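Local coordinates for protein putative peptidase (Chlamydophila abortus, PDB 3CE2) that probably acts as a zinc-dependent oligopeptidase of the M3B family that degrades a variety of small bioactive peptides, at residues I79-N84 / Q417-A422; Q359-K364 / H409-R414; Q138-P143 / P147-L152. One frame throughout, in Å; residues are numbered along the deposited sequence.

Contact 1: I79-N84 / Q417-A422; sequences IERKLN and QPFHDA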
loop_
_atom_site.group_PDB
_atom_site.type_symbol
_atom_site.label_atom_id
_atom_site.label_comp_id
_atom_site.label_asym_id
_atom_site.label_seq_id
_atom_site.Cartn_x
_atom_site.Cartn_y
_atom_site.Cartn_z
ATOM N N ILE A 79 5.457 -13.336 -23.700
ATOM C CA ILE A 79 4.132 -12.849 -24.053
ATOM C C ILE A 79 3.688 -11.810 -23.034
ATOM O O ILE A 79 3.365 -10.660 -23.386
ATOM C CB ILE A 79 3.117 -14.019 -24.085
ATOM C CG1 ILE A 79 3.315 -14.858 -25.356
ATOM C CG2 ILE A 79 1.686 -13.508 -24.014
ATOM C CD1 ILE A 79 2.651 -16.199 -25.297
ATOM N N GLU A 80 3.710 -12.224 -21.769
ATOM C CA GLU A 80 3.310 -11.381 -20.655
ATOM C C GLU A 80 4.010 -10.048 -20.750
ATOM O O GLU A 80 3.425 -8.990 -20.484
ATOM C CB GLU A 80 3.652 -12.060 -19.333
ATOM C CG GLU A 80 3.368 -11.233 -18.110
ATOM C CD GLU A 80 3.777 -11.932 -16.812
ATOM O OE1 GLU A 80 3.905 -13.183 -16.806
ATOM O OE2 GLU A 80 3.966 -11.223 -15.793
ATOM N N ARG A 81 5.269 -10.089 -21.150
ATOM C CA ARG A 81 6.036 -8.875 -21.192
ATOM C C ARG A 81 5.466 -7.916 -22.243
ATOM O O ARG A 81 5.369 -6.701 -21.997
ATOM C CB ARG A 81 7.477 -9.215 -21.476
ATOM C CG ARG A 81 8.397 -8.040 -21.555
ATOM C CD ARG A 81 9.795 -8.571 -21.665
ATOM N NE ARG A 81 10.727 -7.525 -22.050
ATOM C CZ ARG A 81 12.042 -7.676 -22.004
ATOM N NH1 ARG A 81 12.555 -8.825 -21.579
ATOM N NH2 ARG A 81 12.831 -6.680 -22.370
ATOM N N LYS A 82 5.064 -8.474 -23.391
ATOM C CA LYS A 82 4.540 -7.699 -24.522
ATOM C C LYS A 82 3.155 -7.145 -24.168
ATOM O O LYS A 82 2.897 -5.962 -24.364
ATOM C CB LYS A 82 4.453 -8.585 -25.770
ATOM C CG LYS A 82 4.349 -7.865 -27.125
ATOM C CD LYS A 82 3.557 -8.739 -28.130
ATOM C CE LYS A 82 4.322 -9.067 -29.444
ATOM N NZ LYS A 82 4.186 -8.067 -30.553
ATOM N N LEU A 83 2.286 -8.004 -23.627
ATOM C CA LEU A 83 1.001 -7.582 -23.081
ATOM C C LEU A 83 1.114 -6.389 -22.140
ATOM O O LEU A 83 0.336 -5.437 -22.260
ATOM C CB LEU A 83 0.309 -8.731 -22.359
ATOM C CG LEU A 83 -0.044 -9.873 -23.308
ATOM C CD1 LEU A 83 -1.000 -10.850 -22.699
ATOM C CD2 LEU A 83 -0.618 -9.323 -24.592
ATOM N N ASN A 84 2.073 -6.434 -21.212
ATOM C CA ASN A 84 2.260 -5.345 -20.244
ATOM C C ASN A 84 2.690 -4.054 -20.924
ATOM O O ASN A 84 2.223 -2.979 -20.572
ATOM C CB ASN A 84 3.289 -5.721 -19.177
ATOM C CG ASN A 84 2.786 -6.792 -18.230
ATOM O OD1 ASN A 84 1.673 -7.299 -18.385
ATOM N ND2 ASN A 84 3.615 -7.157 -17.247
ATOM N N GLN A 417 17.164 -6.262 -12.488
ATOM C CA GLN A 417 16.578 -7.600 -12.351
ATOM C C GLN A 417 16.054 -8.161 -13.653
ATOM O O GLN A 417 15.688 -7.417 -14.564
ATOM C CB GLN A 417 15.439 -7.599 -11.328
ATOM C CG GLN A 417 15.841 -7.076 -10.001
ATOM C CD GLN A 417 16.741 -8.051 -9.274
ATOM O OE1 GLN A 417 16.613 -9.272 -9.431
ATOM N NE2 GLN A 417 17.615 -7.527 -8.436
ATOM N N PRO A 418 15.975 -9.488 -13.746
ATOM C CA PRO A 418 15.317 -9.923 -14.956
ATOM C C PRO A 418 13.796 -9.702 -14.803
ATOM O O PRO A 418 13.309 -9.352 -13.708
ATOM C CB PRO A 418 15.686 -11.406 -15.043
ATOM C CG PRO A 418 15.914 -11.824 -13.628
ATOM C CD PRO A 418 16.365 -10.603 -12.864
ATOM N N PHE A 419 13.068 -9.893 -15.897
ATOM C CA PHE A 419 11.667 -9.494 -15.985
ATOM C C PHE A 419 10.864 -10.129 -14.884
ATOM O O PHE A 419 10.079 -9.475 -14.215
ATOM C CB PHE A 419 11.087 -9.877 -17.346
ATOM C CG PHE A 419 9.599 -9.816 -17.405
ATOM C CD1 PHE A 419 8.945 -8.597 -17.539
ATOM C CD2 PHE A 419 8.844 -10.968 -17.319
ATOM C CE1 PHE A 419 7.551 -8.532 -17.588
ATOM C CE2 PHE A 419 7.448 -10.908 -17.368
ATOM C CZ PHE A 419 6.804 -9.687 -17.500
ATOM N N HIS A 420 11.076 -11.412 -14.665
ATOM C CA HIS A 420 10.212 -12.124 -13.733
ATOM C C HIS A 420 10.565 -11.847 -12.256
ATOM O O HIS A 420 9.883 -12.331 -11.365
ATOM C CB HIS A 420 10.281 -13.623 -14.024
ATOM C CG HIS A 420 11.650 -14.202 -13.835
ATOM N ND1 HIS A 420 12.652 -14.062 -14.769
ATOM C CD2 HIS A 420 12.188 -14.904 -12.810
ATOM C CE1 HIS A 420 13.749 -14.654 -14.330
ATOM N NE2 HIS A 420 13.492 -15.178 -13.146
ATOM N N ASP A 421 11.628 -11.090 -11.994
ATOM C CA ASP A 421 12.053 -10.868 -10.621
ATOM C C ASP A 421 11.958 -9.403 -10.302
ATOM O O ASP A 421 12.201 -9.003 -9.179
ATOM C CB ASP A 421 13.507 -11.311 -10.418
ATOM C CG ASP A 421 13.644 -12.772 -10.008
ATOM O OD1 ASP A 421 12.647 -13.525 -10.013
ATOM O OD2 ASP A 421 14.779 -13.177 -9.672
ATOM N N ALA A 422 11.590 -8.598 -11.281
ATOM C CA ALA A 422 11.697 -7.136 -11.151
ATOM C C ALA A 422 10.628 -6.438 -10.314
ATOM O O ALA A 422 10.864 -5.370 -9.761
ATOM C CB ALA A 422 11.755 -6.510 -12.518
#
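F419 reaches from the loop 417-422 to helix 66-96 and sets its ring against E80, R81 and N84. CB points at the helix, and with CG anti to the backbone N (chi1 166°) the ring continues that way. Beyond CB and CG, CD1 comes first, 4.1 Å from CG of R81. One bond further, CE1 lies 3.9 Å from CB of R81 and close to its CA, so the base of the arginine spreads over one face of the ring, offset toward its rim. This is a CH-pi contact: CB of R81 is 4.1 Å from the ring centroid and 17° off the normal. On the other flank CE2 lies 3.8 Å from OE2 of E80, whose CG sits at the ring edge, in plane. The tip, CZ, gathers all three neighbours: it is 3.7 Å from OE2 of E80, reached obliquely, 3.9 Å from CA of R81, and 4.1 Å from ND2 of N84 at the edge. The arginine chain passes the phenylalanine in the reverse sense, and its guanidinium, beyond contact with the ring, pairs through NH2 with D381 in a salt bridge. No hydrogen bond links the two segments. In this largely helical M3-family chain, the contact joins an N-terminal helix to the loop following the HExxH helix, which carries the zinc ligands H402 and H406.

Contact 2: Q359-K364 / H409-R414; sequences QGWVDK and HSYFSR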
loop_
_atom_site.group_PDB
_atom_site.type_symbol
_atom_site.label_atom_id
_atom_site.label_comp_id
_atom_site.label_asym_id
_atom_site.label_seq_id
_atom_site.Cartn_x
_atom_site.Cartn_y
_atom_site.Cartn_z
ATOM N N GLN A 359 13.708 13.939 -19.207
ATOM C CA GLN A 359 13.528 12.567 -19.677
ATOM C C GLN A 359 12.069 12.241 -20.024
ATOM O O GLN A 359 11.773 11.147 -20.522
ATOM C CB GLN A 359 14.055 11.575 -18.623
ATOM C CG GLN A 359 15.394 10.913 -18.954
ATOM C CD GLN A 359 16.325 11.826 -19.762
ATOM O OE1 GLN A 359 16.553 11.594 -20.954
ATOM N NE2 GLN A 359 16.858 12.869 -19.117
ATOM N N GLY A 360 11.156 13.171 -19.735
ATOM C CA GLY A 360 9.734 12.952 -20.002
ATOM C C GLY A 360 9.012 11.912 -19.149
ATOM O O GLY A 360 8.129 11.208 -19.627
ATOM N N TRP A 361 9.382 11.803 -17.883
ATOM C CA TRP A 361 8.723 10.859 -16.993
ATOM C C TRP A 361 7.324 11.349 -16.587
ATOM O O TRP A 361 6.398 10.555 -16.398
ATOM C CB TRP A 361 9.558 10.703 -15.728
ATOM C CG TRP A 361 10.804 9.913 -15.901
ATOM C CD1 TRP A 361 11.427 9.594 -17.077
ATOM C CD2 TRP A 361 11.593 9.340 -14.858
ATOM N NE1 TRP A 361 12.548 8.852 -16.825
ATOM C CE2 TRP A 361 12.677 8.685 -15.470
ATOM C CE3 TRP A 361 11.482 9.313 -13.464
ATOM C CZ2 TRP A 361 13.655 8.014 -14.736
ATOM C CZ3 TRP A 361 12.451 8.653 -12.732
ATOM C CH2 TRP A 361 13.526 8.011 -13.367
ATOM N N VAL A 362 7.202 12.664 -16.463
ATOM C CA VAL A 362 6.098 13.298 -15.777
ATOM C C VAL A 362 5.066 13.919 -16.684
ATOM O O VAL A 362 5.386 14.756 -17.513
ATOM C CB VAL A 362 6.612 14.478 -14.985
ATOM C CG1 VAL A 362 5.770 14.662 -13.750
ATOM C CG2 VAL A 362 8.072 14.265 -14.644
ATOM N N ASP A 363 3.817 13.541 -16.490
ATOM C CA ASP A 363 2.722 14.364 -16.969
ATOM C C ASP A 363 2.319 15.350 -15.864
ATOM O O ASP A 363 1.644 14.982 -14.910
ATOM C CB ASP A 363 1.549 13.486 -17.372
ATOM C CG ASP A 363 0.787 14.058 -18.532
ATOM O OD1 ASP A 363 1.338 14.097 -19.653
ATOM O OD2 ASP A 363 -0.363 14.473 -18.316
ATOM N N LYS A 364 2.724 16.604 -15.992
ATOM C CA LYS A 364 2.658 17.543 -14.858
ATOM C C LYS A 364 1.317 18.080 -14.344
ATOM O O LYS A 364 1.131 18.219 -13.131
ATOM C CB LYS A 364 3.547 18.757 -15.139
ATOM C CG LYS A 364 5.008 18.415 -15.242
ATOM C CD LYS A 364 5.827 19.648 -15.509
ATOM C CE LYS A 364 7.078 19.296 -16.235
ATOM N NZ LYS A 364 7.183 20.214 -17.381
ATOM N N HIS A 409 12.377 3.436 -7.156
ATOM C CA HIS A 409 12.356 2.023 -6.758
ATOM C C HIS A 409 12.228 1.187 -8.033
ATOM O O HIS A 409 13.058 0.289 -8.298
ATOM C CB HIS A 409 11.158 1.753 -5.852
ATOM C CG HIS A 409 11.236 0.482 -5.062
ATOM N ND1 HIS A 409 12.156 -0.516 -5.319
ATOM C CD2 HIS A 409 10.479 0.037 -4.029
ATOM C CE1 HIS A 409 11.976 -1.510 -4.465
ATOM N NE2 HIS A 409 10.955 -1.204 -3.681
ATOM N N SER A 410 11.199 1.490 -8.827
ATOM C CA SER A 410 10.904 0.693 -10.029
ATOM C C SER A 410 12.020 0.764 -11.061
ATOM O O SER A 410 12.377 -0.228 -11.698
ATOM C CB SER A 410 9.585 1.133 -10.658
ATOM O OG SER A 410 8.494 0.418 -10.074
ATOM N N TYR A 411 12.566 1.959 -11.208
ATOM C CA TYR A 411 13.610 2.221 -12.137
ATOM C C TYR A 411 14.799 1.354 -11.757
ATOM O O TYR A 411 15.296 0.589 -12.579
ATOM C CB TYR A 411 13.961 3.699 -12.061
ATOM C CG TYR A 411 15.244 4.070 -12.722
ATOM C CD1 TYR A 411 15.291 4.344 -14.082
ATOM C CD2 TYR A 411 16.414 4.172 -11.985
ATOM C CE1 TYR A 411 16.483 4.712 -14.703
ATOM C CE2 TYR A 411 17.622 4.525 -12.588
ATOM C CZ TYR A 411 17.649 4.787 -13.950
ATOM O OH TYR A 411 18.838 5.138 -14.554
ATOM N N PHE A 412 15.240 1.455 -10.508
ATOM C CA PHE A 412 16.384 0.685 -10.046
ATOM C C PHE A 412 16.187 -0.816 -10.196
ATOM O O PHE A 412 17.105 -1.511 -10.600
ATOM C CB PHE A 412 16.679 0.997 -8.589
ATOM C CG PHE A 412 17.490 2.231 -8.383
ATOM C CD1 PHE A 412 18.594 2.490 -9.174
ATOM C CD2 PHE A 412 17.184 3.106 -7.360
ATOM C CE1 PHE A 412 19.369 3.622 -8.951
ATOM C CE2 PHE A 412 17.942 4.248 -7.131
ATOM C CZ PHE A 412 19.038 4.501 -7.924
ATOM N N SER A 413 14.996 -1.310 -9.877
ATOM C CA SER A 413 14.693 -2.739 -9.965
ATOM C C SER A 413 14.696 -3.269 -11.382
ATOM O O SER A 413 15.145 -4.389 -11.621
ATOM C CB SER A 413 13.358 -3.066 -9.303
ATOM O OG SER A 413 13.492 -3.023 -7.895
ATOM N N ARG A 414 14.178 -2.475 -12.312
ATOM C CA ARG A 414 14.101 -2.886 -13.719
ATOM C C ARG A 414 15.477 -2.941 -14.352
ATOM O O ARG A 414 15.777 -3.850 -15.123
ATOM C CB ARG A 414 13.232 -1.920 -14.513
ATOM C CG ARG A 414 11.759 -2.147 -14.301
ATOM C CD ARG A 414 10.976 -0.939 -14.704
ATOM N NE ARG A 414 9.623 -1.058 -14.205
ATOM C CZ ARG A 414 8.736 -0.077 -14.225
ATOM N NH1 ARG A 414 9.048 1.104 -14.752
ATOM N NH2 ARG A 414 7.533 -0.297 -13.728
#
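W361 and Y411 form the whole of this small contact, meeting as two aromatic side chains thrust toward each other across backbones whose nearest CA atoms lie 11.0 Å apart. A first torsion of -74°, with CG anti to the carbonyl carbon and beside the backbone N, swings the indole toward the helix, and chi2 near 17° turns its six-membered ring foremost, ahead of the pyrrole NE1. The tyrosine takes another rotamer: CG is anti to its own N, and the ring stands out from the helix flank. The two side chains lie nearly perpendicular. CD1 of Y411 is equally far, 4.1 Å, from CZ2 and CH2 of W361, approaching obliquely. No hydrogen bond crosses between the segments, and these three ring carbons alone make the closest approach. With centroids 5.8 Å apart and planes inclined by 44°, the pair is oblique and belongs to neither the stacked nor the T-shaped class. Helix 394-416 is the zinc-binding helix of this metallopeptidase: it bears the HExxH histidines H402 and H406, and the side chain of Y411 lies about 9 Å from that of H406. The short strand 362-363 that follows W361 is an outermost strand of a small mixed sheet and runs parallel to 385-387, so the tryptophan bridges from sheet to helix. Its ring system is also stacked with H383 and its side chain touches P384, while T351 of helix 345-357 touches Y411.

Contact 3: Q138-P143 / P147-L152; sequences QHLSAP and PYRFYL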
loop_
_atom_site.group_PDB
_atom_site.type_symbol
_atom_site.label_atom_id
_atom_site.label_comp_id
_atom_site.label_asym_id
_atom_site.label_seq_id
_atom_site.Cartn_x
_atom_site.Cartn_y
_atom_site.Cartn_z
ATOM N N GLN A 138 13.628 -31.796 -8.106
ATOM C CA GLN A 138 14.378 -31.869 -9.348
ATOM C C GLN A 138 14.401 -30.522 -10.047
ATOM O O GLN A 138 15.426 -30.131 -10.607
ATOM C CB GLN A 138 13.828 -32.932 -10.277
ATOM C CG GLN A 138 14.416 -32.873 -11.687
ATOM C CD GLN A 138 13.584 -33.680 -12.724
ATOM O OE1 GLN A 138 13.127 -34.805 -12.449
ATOM N NE2 GLN A 138 13.387 -33.096 -13.918
ATOM N N HIS A 139 13.276 -29.807 -10.005
ATOM C CA HIS A 139 13.169 -28.518 -10.681
ATOM C C HIS A 139 13.895 -27.411 -9.926
ATOM O O HIS A 139 14.499 -26.524 -10.539
ATOM C CB HIS A 139 11.713 -28.121 -10.864
ATOM C CG HIS A 139 11.017 -28.878 -11.943
ATOM N ND1 HIS A 139 11.581 -29.091 -13.181
ATOM C CD2 HIS A 139 9.799 -29.470 -11.974
ATOM C CE1 HIS A 139 10.743 -29.790 -13.927
ATOM N NE2 HIS A 139 9.652 -30.027 -13.218
ATOM N N LEU A 140 13.821 -27.449 -8.601
ATOM C CA LEU A 140 14.513 -26.457 -7.790
ATOM C C LEU A 140 16.030 -26.663 -7.864
ATOM O O LEU A 140 16.792 -25.778 -7.492
ATOM C CB LEU A 140 14.027 -26.494 -6.339
ATOM C CG LEU A 140 12.554 -26.111 -6.278
ATOM C CD1 LEU A 140 12.059 -26.033 -4.840
ATOM C CD2 LEU A 140 12.342 -24.781 -6.991
ATOM N N SER A 141 16.442 -27.825 -8.370
ATOM C CA SER A 141 17.850 -28.192 -8.537
ATOM C C SER A 141 18.349 -28.011 -9.952
ATOM O O SER A 141 19.545 -28.011 -10.180
ATOM C CB SER A 141 18.011 -29.669 -8.254
ATOM O OG SER A 141 18.261 -29.832 -6.895
ATOM N N ALA A 142 17.445 -27.936 -10.920
ATOM C CA ALA A 142 17.882 -27.925 -12.306
ATOM C C ALA A 142 18.488 -26.564 -12.647
ATOM O O ALA A 142 17.937 -25.531 -12.282
ATOM C CB ALA A 142 16.736 -28.288 -13.235
ATOM N N PRO A 143 19.683 -26.573 -13.250
ATOM C CA PRO A 143 20.433 -25.392 -13.706
ATOM C C PRO A 143 19.837 -24.645 -14.887
ATOM O O PRO A 143 20.033 -23.431 -15.005
ATOM C CB PRO A 143 21.814 -25.967 -14.065
ATOM C CG PRO A 143 21.870 -27.293 -13.290
ATOM C CD PRO A 143 20.472 -27.807 -13.397
ATOM N N PRO A 147 17.767 -19.545 -13.049
ATOM C CA PRO A 147 17.322 -18.132 -13.010
ATOM C C PRO A 147 15.882 -17.924 -12.564
ATOM O O PRO A 147 15.490 -16.793 -12.305
ATOM C CB PRO A 147 17.480 -17.662 -14.468
ATOM C CG PRO A 147 18.483 -18.665 -15.092
ATOM C CD PRO A 147 18.126 -19.974 -14.417
ATOM N N TYR A 148 15.114 -19.004 -12.480
ATOM C CA TYR A 148 13.691 -18.942 -12.180
ATOM C C TYR A 148 13.426 -19.707 -10.911
ATOM O O TYR A 148 12.345 -20.252 -10.720
ATOM C CB TYR A 148 12.859 -19.547 -13.320
ATOM C CG TYR A 148 13.238 -19.016 -14.685
ATOM C CD1 TYR A 148 12.675 -17.834 -15.184
ATOM C CD2 TYR A 148 14.192 -19.670 -15.464
ATOM C CE1 TYR A 148 13.040 -17.328 -16.425
ATOM C CE2 TYR A 148 14.576 -19.165 -16.702
ATOM C CZ TYR A 148 13.993 -18.001 -17.176
ATOM O OH TYR A 148 14.365 -17.534 -18.411
ATOM N N ARG A 149 14.413 -19.744 -10.031
ATOM C CA ARG A 149 14.281 -20.540 -8.812
ATOM C C ARG A 149 13.280 -19.942 -7.808
ATOM O O ARG A 149 12.415 -20.632 -7.284
ATOM C CB ARG A 149 15.648 -20.741 -8.156
ATOM C CG ARG A 149 15.847 -22.131 -7.619
ATOM C CD ARG A 149 16.811 -22.135 -6.437
ATOM N NE ARG A 149 16.788 -23.442 -5.761
ATOM C CZ ARG A 149 16.276 -23.673 -4.550
ATOM N NH1 ARG A 149 16.300 -24.897 -4.057
ATOM N NH2 ARG A 149 15.740 -22.692 -3.826
ATOM N N PHE A 150 13.416 -18.658 -7.525
ATOM C CA PHE A 150 12.541 -18.020 -6.571
ATOM C C PHE A 150 11.098 -18.022 -7.083
ATOM O O PHE A 150 10.149 -18.400 -6.361
ATOM C CB PHE A 150 12.994 -16.609 -6.319
ATOM C CG PHE A 150 12.105 -15.870 -5.401
ATOM C CD1 PHE A 150 11.757 -16.431 -4.171
ATOM C CD2 PHE A 150 11.619 -14.611 -5.748
ATOM C CE1 PHE A 150 10.937 -15.750 -3.283
ATOM C CE2 PHE A 150 10.797 -13.919 -4.881
ATOM C CZ PHE A 150 10.447 -14.493 -3.636
ATOM N N TYR A 151 10.957 -17.624 -8.340
ATOM C CA TYR A 151 9.695 -17.696 -9.010
ATOM C C TYR A 151 9.052 -19.059 -8.788
ATOM O O TYR A 151 7.925 -19.147 -8.328
ATOM C CB TYR A 151 9.852 -17.413 -10.499
ATOM C CG TYR A 151 8.526 -17.454 -11.216
ATOM C CD1 TYR A 151 7.680 -16.348 -11.220
ATOM C CD2 TYR A 151 8.098 -18.606 -11.854
ATOM C CE1 TYR A 151 6.467 -16.384 -11.851
ATOM C CE2 TYR A 151 6.876 -18.648 -12.485
ATOM C CZ TYR A 151 6.075 -17.531 -12.467
ATOM O OH TYR A 151 4.879 -17.567 -13.095
ATOM N N LEU A 152 9.752 -20.133 -9.102
ATOM C CA LEU A 152 9.161 -21.464 -8.896
ATOM C C LEU A 152 9.041 -21.828 -7.436
ATOM O O LEU A 152 8.161 -22.571 -7.058
ATOM C CB LEU A 152 10.003 -22.525 -9.572
ATOM C CG LEU A 152 9.912 -22.402 -11.070
ATOM C CD1 LEU A 152 11.155 -22.994 -11.679
ATOM C CD2 LEU A 152 8.659 -23.148 -11.515
#
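L140, close to the C-terminal end of helix 133-141, is the first residue of 138-143 to meet the facing segment, and it does so with both backbone and side chain. Its carbonyl oxygen accepts a hydrogen bond from NE of R149, 2.9 Å away, with an angle of 144° at the hydrogen. The donor lies in the carbonyl plane on a lone pair of O, whereas the oxygen is 23° out of the guanidinium plane, near its edge. A chain extended from CG to NE carries the arginine across, and CG and CD of R149 each pass 3.8 Å from O of L140. The guanidinium then turns alongside the leucine, leaving NH1 of R149 3.6 Å from CB of L140. Further out, CD2 of L140 rests against the second helix, 4.1 Å from CB of L152; the two leucines run antiparallel alongside one another. The pair of segments forms a helical hairpin of two consecutive helices, 133-141 and 149-156, joined by a short loop, here within the Oligopeptidase F family region. A positive charge beside a late helix carbonyl probably also suits the helix dipole. Past the helix, P143 opens the turn: its carbonyl oxygen approaches CD of P147 at 4.0 Å, a loose contact at the surface. F156 touches L140 from later in the second helix, and Y148, at that helix's N-cap position, packs on L70 and L73 of helix 66-96.

From the N terminus, helix 66-96 supplies the first half of contact 1, which stays open for more than three hundred residues. Contact 3 closes soon afterwards, a tight hairpin between helices 133-141 and 149-156. Much later contact 2 opens at strand 362-363 and closes on helix 394-416; the loop 417-422 then completes contact 1. Contacts 3 and 2 therefore lie in series within the span of contact 1, and none cross. H420 ties contact 1 to contact 3 through a probable hydrogen bond from its NE2 to O of P147, 2.7 Å long, while A422 packs against S413 of contact 2. Loop 417-422 thus bridges the N-terminal helices and the zinc-binding helix.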